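Putative (PDB 4O8S) probably acts as a nucleotidyltransferase, having the fold of that superfamily and belonging to the AbiEii family of type IV toxin-antitoxin systems. Local coordinates at residues A169-V183 and E203-H217. Residues are numbered along the deposited sequence; the frame is centred on the assembly and turned at random.
Sequences ASRLKDFSKDPDKLV and EETALELGVMAQLIH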
loop_
_atom_site.group_PDB
_atom_site.type_symbol
_atom_site.label_atom_id
_atom_site.label_comp_id
_atom_site.label_asym_id
_atom_site.label_seq_id
_atom_site.Cartn_x
_atom_site.Cartn_y
_atom_site.Cartn_z
ATOM N N ALA A 169 -4.067 -16.980 -2.368
ATOM C CA ALA A 169 -2.946 -17.879 -2.105
ATOM C C ALA A 169 -2.471 -18.539 -3.387
ATOM O O ALA A 169 -1.259 -18.646 -3.637
ATOM C CB ALA A 169 -3.327 -18.940 -1.082
ATOM N N SER A 170 -3.424 -18.975 -4.206
ATOM C CA SER A 170 -3.071 -19.645 -5.449
ATOM C C SER A 170 -2.287 -18.709 -6.357
ATOM O O SER A 170 -1.276 -19.104 -6.951
ATOM C CB SER A 170 -4.316 -20.171 -6.166
ATOM O OG SER A 170 -3.950 -20.770 -7.400
ATOM N N ARG A 171 -2.741 -17.462 -6.445
ATOM C CA ARG A 171 -2.057 -16.466 -7.262
ATOM C C ARG A 171 -0.684 -16.118 -6.684
ATOM O O ARG A 171 0.281 -15.922 -7.428
ATOM C CB ARG A 171 -2.919 -15.203 -7.397
ATOM C CG ARG A 171 -4.284 -15.446 -8.070
ATOM C CD ARG A 171 -5.284 -14.325 -7.751
ATOM N NE ARG A 171 -4.881 -13.038 -8.324
ATOM C CZ ARG A 171 -5.384 -11.860 -7.952
ATOM N NH1 ARG A 171 -6.313 -11.795 -7.000
ATOM N NH2 ARG A 171 -4.957 -10.739 -8.526
ATOM N N LEU A 172 -0.595 -16.045 -5.358
ATOM C CA LEU A 172 0.667 -15.706 -4.704
ATOM C C LEU A 172 1.689 -16.805 -4.966
ATOM O O LEU A 172 2.852 -16.515 -5.254
ATOM C CB LEU A 172 0.469 -15.540 -3.202
ATOM C CG LEU A 172 1.722 -15.172 -2.403
ATOM C CD1 LEU A 172 2.132 -13.728 -2.668
ATOM C CD2 LEU A 172 1.488 -15.411 -0.918
ATOM N N LYS A 173 1.232 -18.056 -4.877
ATOM C CA LYS A 173 2.038 -19.236 -5.186
ATOM C C LYS A 173 2.530 -19.192 -6.626
ATOM O O LYS A 173 3.715 -19.410 -6.892
ATOM C CB LYS A 173 1.218 -20.510 -4.938
ATOM C CG LYS A 173 1.991 -21.818 -5.079
ATOM C CD LYS A 173 1.117 -23.022 -4.719
ATOM C CE LYS A 173 1.832 -24.340 -5.023
ATOM N NZ LYS A 173 1.053 -25.546 -4.594
ATOM N N ASP A 174 1.620 -18.888 -7.549
ATOM C CA ASP A 174 1.948 -18.775 -8.964
ATOM C C ASP A 174 3.024 -17.707 -9.179
ATOM O O ASP A 174 3.997 -17.916 -9.908
ATOM C CB ASP A 174 0.681 -18.420 -9.744
ATOM C CG ASP A 174 0.706 -18.916 -11.184
ATOM O OD1 ASP A 174 1.787 -18.913 -11.823
ATOM O OD2 ASP A 174 -0.376 -19.300 -11.682
ATOM N N PHE A 175 2.847 -16.566 -8.518
ATOM C CA PHE A 175 3.771 -15.439 -8.637
ATOM C C PHE A 175 5.165 -15.771 -8.107
ATOM O O PHE A 175 6.161 -15.282 -8.631
ATOM C CB PHE A 175 3.204 -14.233 -7.870
ATOM C CG PHE A 175 4.212 -13.136 -7.600
ATOM C CD1 PHE A 175 4.704 -12.347 -8.636
ATOM C CD2 PHE A 175 4.638 -12.870 -6.295
ATOM C CE1 PHE A 175 5.625 -11.313 -8.388
ATOM C CE2 PHE A 175 5.559 -11.836 -6.027
ATOM C CZ PHE A 175 6.056 -11.058 -7.082
ATOM N N SER A 176 5.229 -16.590 -7.059
ATOM C CA SER A 176 6.479 -16.777 -6.323
ATOM C C SER A 176 7.133 -18.152 -6.521
ATOM O O SER A 176 8.069 -18.502 -5.798
ATOM C CB SER A 176 6.243 -16.535 -4.830
ATOM O OG SER A 176 5.333 -17.486 -4.299
ATOM N N LYS A 177 6.650 -18.915 -7.500
ATOM C CA LYS A 177 7.095 -20.299 -7.705
ATOM C C LYS A 177 8.568 -20.431 -8.150
ATOM O O LYS A 177 9.204 -21.471 -7.925
ATOM C CB LYS A 177 6.184 -20.970 -8.734
ATOM C CG LYS A 177 6.202 -20.241 -10.058
ATOM C CD LYS A 177 5.212 -20.789 -11.052
ATOM C CE LYS A 177 5.157 -19.868 -12.270
ATOM N NZ LYS A 177 4.119 -20.298 -13.254
ATOM N N ASP A 178 9.094 -19.378 -8.778
ATOM C CA ASP A 178 10.443 -19.376 -9.351
ATOM C C ASP A 178 11.266 -18.276 -8.690
ATOM O O ASP A 178 11.429 -17.196 -9.262
ATOM C CB ASP A 178 10.363 -19.131 -10.866
ATOM C CG ASP A 178 11.692 -19.391 -11.594
ATOM O OD1 ASP A 178 12.785 -19.209 -11.002
ATOM O OD2 ASP A 178 11.633 -19.769 -12.787
ATOM N N PRO A 179 11.784 -18.544 -7.478
ATOM C CA PRO A 179 12.501 -17.514 -6.718
ATOM C C PRO A 179 13.691 -16.930 -7.465
ATOM O O PRO A 179 14.022 -15.765 -7.234
ATOM C CB PRO A 179 12.961 -18.269 -5.462
ATOM C CG PRO A 179 11.908 -19.325 -5.271
ATOM C CD PRO A 179 11.589 -19.773 -6.683
ATOM N N ASP A 180 14.321 -17.709 -8.343
ATOM C CA ASP A 180 15.438 -17.200 -9.139
ATOM C C ASP A 180 14.981 -16.132 -10.126
ATOM O O ASP A 180 15.674 -15.138 -10.344
ATOM C CB ASP A 180 16.138 -18.341 -9.887
ATOM C CG ASP A 180 17.155 -19.072 -9.023
ATOM O OD1 ASP A 180 17.040 -19.010 -7.774
ATOM O OD2 ASP A 180 18.069 -19.712 -9.596
ATOM N N LYS A 181 13.814 -16.347 -10.725
ATOM C CA LYS A 181 13.228 -15.383 -11.653
ATOM C C LYS A 181 12.927 -14.062 -10.940
ATOM O O LYS A 181 13.158 -12.974 -11.485
ATOM C CB LYS A 181 11.945 -15.955 -12.268
ATOM C CG LYS A 181 11.260 -15.053 -13.289
ATOM C CD LYS A 181 9.866 -15.590 -13.639
ATOM C CE LYS A 181 9.118 -14.646 -14.572
ATOM N NZ LYS A 181 9.147 -13.243 -14.070
ATOM N N LEU A 182 12.416 -14.163 -9.715
ATOM C CA LEU A 182 12.122 -12.975 -8.917
ATOM C C LEU A 182 13.399 -12.177 -8.660
ATOM O O LEU A 182 13.409 -10.952 -8.767
ATOM C CB LEU A 182 11.489 -13.371 -7.583
ATOM C CG LEU A 182 10.079 -13.961 -7.586
ATOM C CD1 LEU A 182 9.697 -14.385 -6.174
ATOM C CD2 LEU A 182 9.067 -12.968 -8.152
ATOM N N VAL A 183 14.480 -12.876 -8.321
ATOM C CA VAL A 183 15.745 -12.196 -8.083
ATOM C C VAL A 183 16.190 -11.491 -9.363
ATOM O O VAL A 183 16.498 -10.289 -9.348
ATOM C CB VAL A 183 16.819 -13.176 -7.575
ATOM C CG1 VAL A 183 18.131 -12.459 -7.355
ATOM C CG2 VAL A 183 16.355 -13.801 -6.279
ATOM N N GLU A 203 17.299 -12.082 -2.181
ATOM C CA GLU A 203 17.353 -13.538 -2.294
ATOM C C GLU A 203 16.558 -14.232 -1.184
ATOM O O GLU A 203 15.737 -15.104 -1.455
ATOM C CB GLU A 203 18.809 -14.032 -2.288
ATOM C CG GLU A 203 19.418 -14.289 -3.674
ATOM C CD GLU A 203 18.976 -15.627 -4.293
ATOM O OE1 GLU A 203 18.066 -16.282 -3.724
ATOM O OE2 GLU A 203 19.537 -16.019 -5.350
ATOM N N GLU A 204 16.803 -13.844 0.065
ATOM C CA GLU A 204 16.122 -14.461 1.203
ATOM C C GLU A 204 14.618 -14.216 1.107
ATOM O O GLU A 204 13.817 -15.144 1.274
ATOM C CB GLU A 204 16.679 -13.932 2.534
ATOM C CG GLU A 204 16.101 -14.611 3.786
ATOM C CD GLU A 204 16.666 -14.048 5.095
ATOM O OE1 GLU A 204 17.847 -14.327 5.411
ATOM O OE2 GLU A 204 15.924 -13.331 5.808
ATOM N N THR A 205 14.241 -12.975 0.809
ATOM C CA THR A 205 12.828 -12.620 0.659
ATOM C C THR A 205 12.159 -13.469 -0.423
ATOM O O THR A 205 11.059 -13.988 -0.226
ATOM C CB THR A 205 12.654 -11.125 0.312
ATOM O OG1 THR A 205 13.073 -10.323 1.426
ATOM C CG2 THR A 205 11.181 -10.814 -0.029
ATOM N N ALA A 206 12.832 -13.619 -1.557
ATOM C CA ALA A 206 12.274 -14.371 -2.675
ATOM C C ALA A 206 12.059 -15.839 -2.303
ATOM O O ALA A 206 10.996 -16.415 -2.581
ATOM C CB ALA A 206 13.187 -14.262 -3.876
ATOM N N LEU A 207 13.071 -16.443 -1.684
ATOM C CA LEU A 207 12.987 -17.836 -1.252
ATOM C C LEU A 207 11.898 -18.008 -0.223
ATOM O O LEU A 207 11.059 -18.898 -0.343
ATOM C CB LEU A 207 14.316 -18.300 -0.638
ATOM C CG LEU A 207 15.417 -18.613 -1.651
ATOM C CD1 LEU A 207 16.756 -18.876 -0.957
ATOM C CD2 LEU A 207 14.997 -19.812 -2.496
ATOM N N GLU A 208 11.919 -17.152 0.791
ATOM C CA GLU A 208 10.967 -17.261 1.880
ATOM C C GLU A 208 9.515 -17.096 1.413
ATOM O O GLU A 208 8.624 -17.826 1.883
ATOM C CB GLU A 208 11.304 -16.274 3.003
ATOM C CG GLU A 208 10.413 -16.483 4.217
ATOM C CD GLU A 208 10.814 -15.644 5.411
ATOM O OE1 GLU A 208 11.458 -14.590 5.211
ATOM O OE2 GLU A 208 10.471 -16.047 6.553
ATOM N N LEU A 209 9.272 -16.158 0.491
ATOM C CA LEU A 209 7.912 -15.956 -0.025
ATOM C C LEU A 209 7.392 -17.161 -0.802
ATOM O O LEU A 209 6.243 -17.574 -0.608
ATOM C CB LEU A 209 7.795 -14.692 -0.897
ATOM C CG LEU A 209 6.403 -14.562 -1.549
ATOM C CD1 LEU A 209 5.311 -14.471 -0.478
ATOM C CD2 LEU A 209 6.317 -13.390 -2.541
ATOM N N GLY A 210 8.215 -17.713 -1.693
ATOM C CA GLY A 210 7.807 -18.876 -2.469
ATOM C C GLY A 210 7.351 -20.022 -1.580
ATOM O O GLY A 210 6.312 -20.668 -1.826
ATOM N N VAL A 211 8.111 -20.258 -0.515
ATOM C CA VAL A 211 7.788 -21.340 0.408
ATOM C C VAL A 211 6.551 -21.037 1.255
ATOM O O VAL A 211 5.690 -21.907 1.415
ATOM C CB VAL A 211 8.998 -21.693 1.299
ATOM C CG1 VAL A 211 8.621 -22.725 2.348
ATOM C CG2 VAL A 211 10.141 -22.203 0.430
HETATM N N MSE A 212 6.451 -19.822 1.798
HETATM C CA MSE A 212 5.266 -19.436 2.577
HETATM C C MSE A 212 3.995 -19.552 1.756
HETATM O O MSE A 212 2.952 -19.968 2.266
HETATM C CB MSE A 212 5.379 -18.001 3.105
HETATM C CG MSE A 212 6.448 -17.814 4.176
HETATM SE SE MSE A 212 6.403 -15.999 4.983
HETATM C CE MSE A 212 6.908 -15.028 3.405
ATOM N N ALA A 213 4.079 -19.175 0.481
ATOM C CA ALA A 213 2.907 -19.217 -0.381
ATOM C C ALA A 213 2.451 -20.660 -0.553
ATOM O O ALA A 213 1.255 -20.926 -0.642
ATOM C CB ALA A 213 3.209 -18.584 -1.714
ATOM N N GLN A 214 3.406 -21.589 -0.596
ATOM C CA GLN A 214 3.086 -23.006 -0.673
ATOM C C GLN A 214 2.319 -23.431 0.559
ATOM O O GLN A 214 1.269 -24.071 0.453
ATOM C CB GLN A 214 4.359 -23.850 -0.770
ATOM C CG GLN A 214 5.109 -23.715 -2.076
ATOM C CD GLN A 214 6.068 -24.869 -2.305
ATOM O OE1 GLN A 214 6.282 -25.705 -1.416
ATOM N NE2 GLN A 214 6.646 -24.929 -3.502
ATOM N N LEU A 215 2.858 -23.075 1.725
ATOM C CA LEU A 215 2.268 -23.456 3.007
ATOM C C LEU A 215 0.859 -22.926 3.156
ATOM O O LEU A 215 -0.060 -23.670 3.525
ATOM C CB LEU A 215 3.101 -22.927 4.175
ATOM C CG LEU A 215 4.081 -23.895 4.842
ATOM C CD1 LEU A 215 5.229 -24.165 3.909
ATOM C CD2 LEU A 215 4.588 -23.340 6.167
ATOM N N ILE A 216 0.704 -21.627 2.898
ATOM C CA ILE A 216 -0.592 -20.964 3.028
ATOM C C ILE A 216 -1.600 -21.658 2.117
ATOM O O ILE A 216 -2.690 -22.027 2.548
ATOM C CB ILE A 216 -0.476 -19.450 2.700
ATOM C CG1 ILE A 216 0.397 -18.762 3.759
ATOM C CG2 ILE A 216 -1.859 -18.790 2.630
ATOM C CD1 ILE A 216 0.942 -17.389 3.357
ATOM N N HIS A 217 -1.222 -21.863 0.864
ATOM C CA HIS A 217 -2.099 -22.544 -0.066
ATOM C C HIS A 217 -2.430 -23.974 0.397
ATOM O O HIS A 217 -3.556 -24.440 0.240
ATOM C CB HIS A 217 -1.479 -22.555 -1.459
ATOM C CG HIS A 217 -2.362 -23.173 -2.495
ATOM N ND1 HIS A 217 -2.112 -24.417 -3.037
ATOM C CD2 HIS A 217 -3.503 -22.729 -3.075
ATOM C CE1 HIS A 217 -3.058 -24.705 -3.914
ATOM N NE2 HIS A 217 -3.916 -23.701 -3.955
HETATM O O HOH W 1 5.613 -20.537 -4.427
#
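Glu203 meets Val183 at one end of an antiparallel helix packing in the helical part of this nucleotidyltransferase-superfamily protein: helix 203-217 runs against two consecutive helices, crossing 169-176 at -149° and 179-183 at 143°. Bent at chi2, the Glu203 chain brings its carboxylate carbon CD to 3.8 Å from Val183 CG2, roughly at right angles to the valine. One turn on, Ala206 CB fits among Pro179, Leu182 and Val183, while Leu207, whose CB starts away from the partner, returns with CD2 to 3.9 Å from Pro179 CB. Leu209 projects inward and splits its branches: CD1 lies against both methyls of Leu172, whereas CD2 reaches the edge of the Phe175 ring, near its plane, at 3.9 Å from CE2. Leu209 also touches Leu150 and Ala157 of helix 147-159. At Gly210 the backbones come closest, its CA 4.6 Å from that of Ser176, and the absence of a side chain leaves room for Ser176 O. A water joins the helices here: it donates to Gly210 O and to Ser176 OG, and that hydroxyl, turned back over its own helix (chi1 63°), donates to Leu172 O at 2.8 Å, tilted from the carbonyl plane. Ala213 CB then touches both Leu172 CD2 (3.7 Å) and Ser176 OG (3.5 Å). Further along, Ala169 CB touches both Ile216 CG2 and His217 CA, and the imidazole lies across the extended Lys173 chain, its ND1 3.7 Å from Lys173 NZ, which stands oblique to the ring.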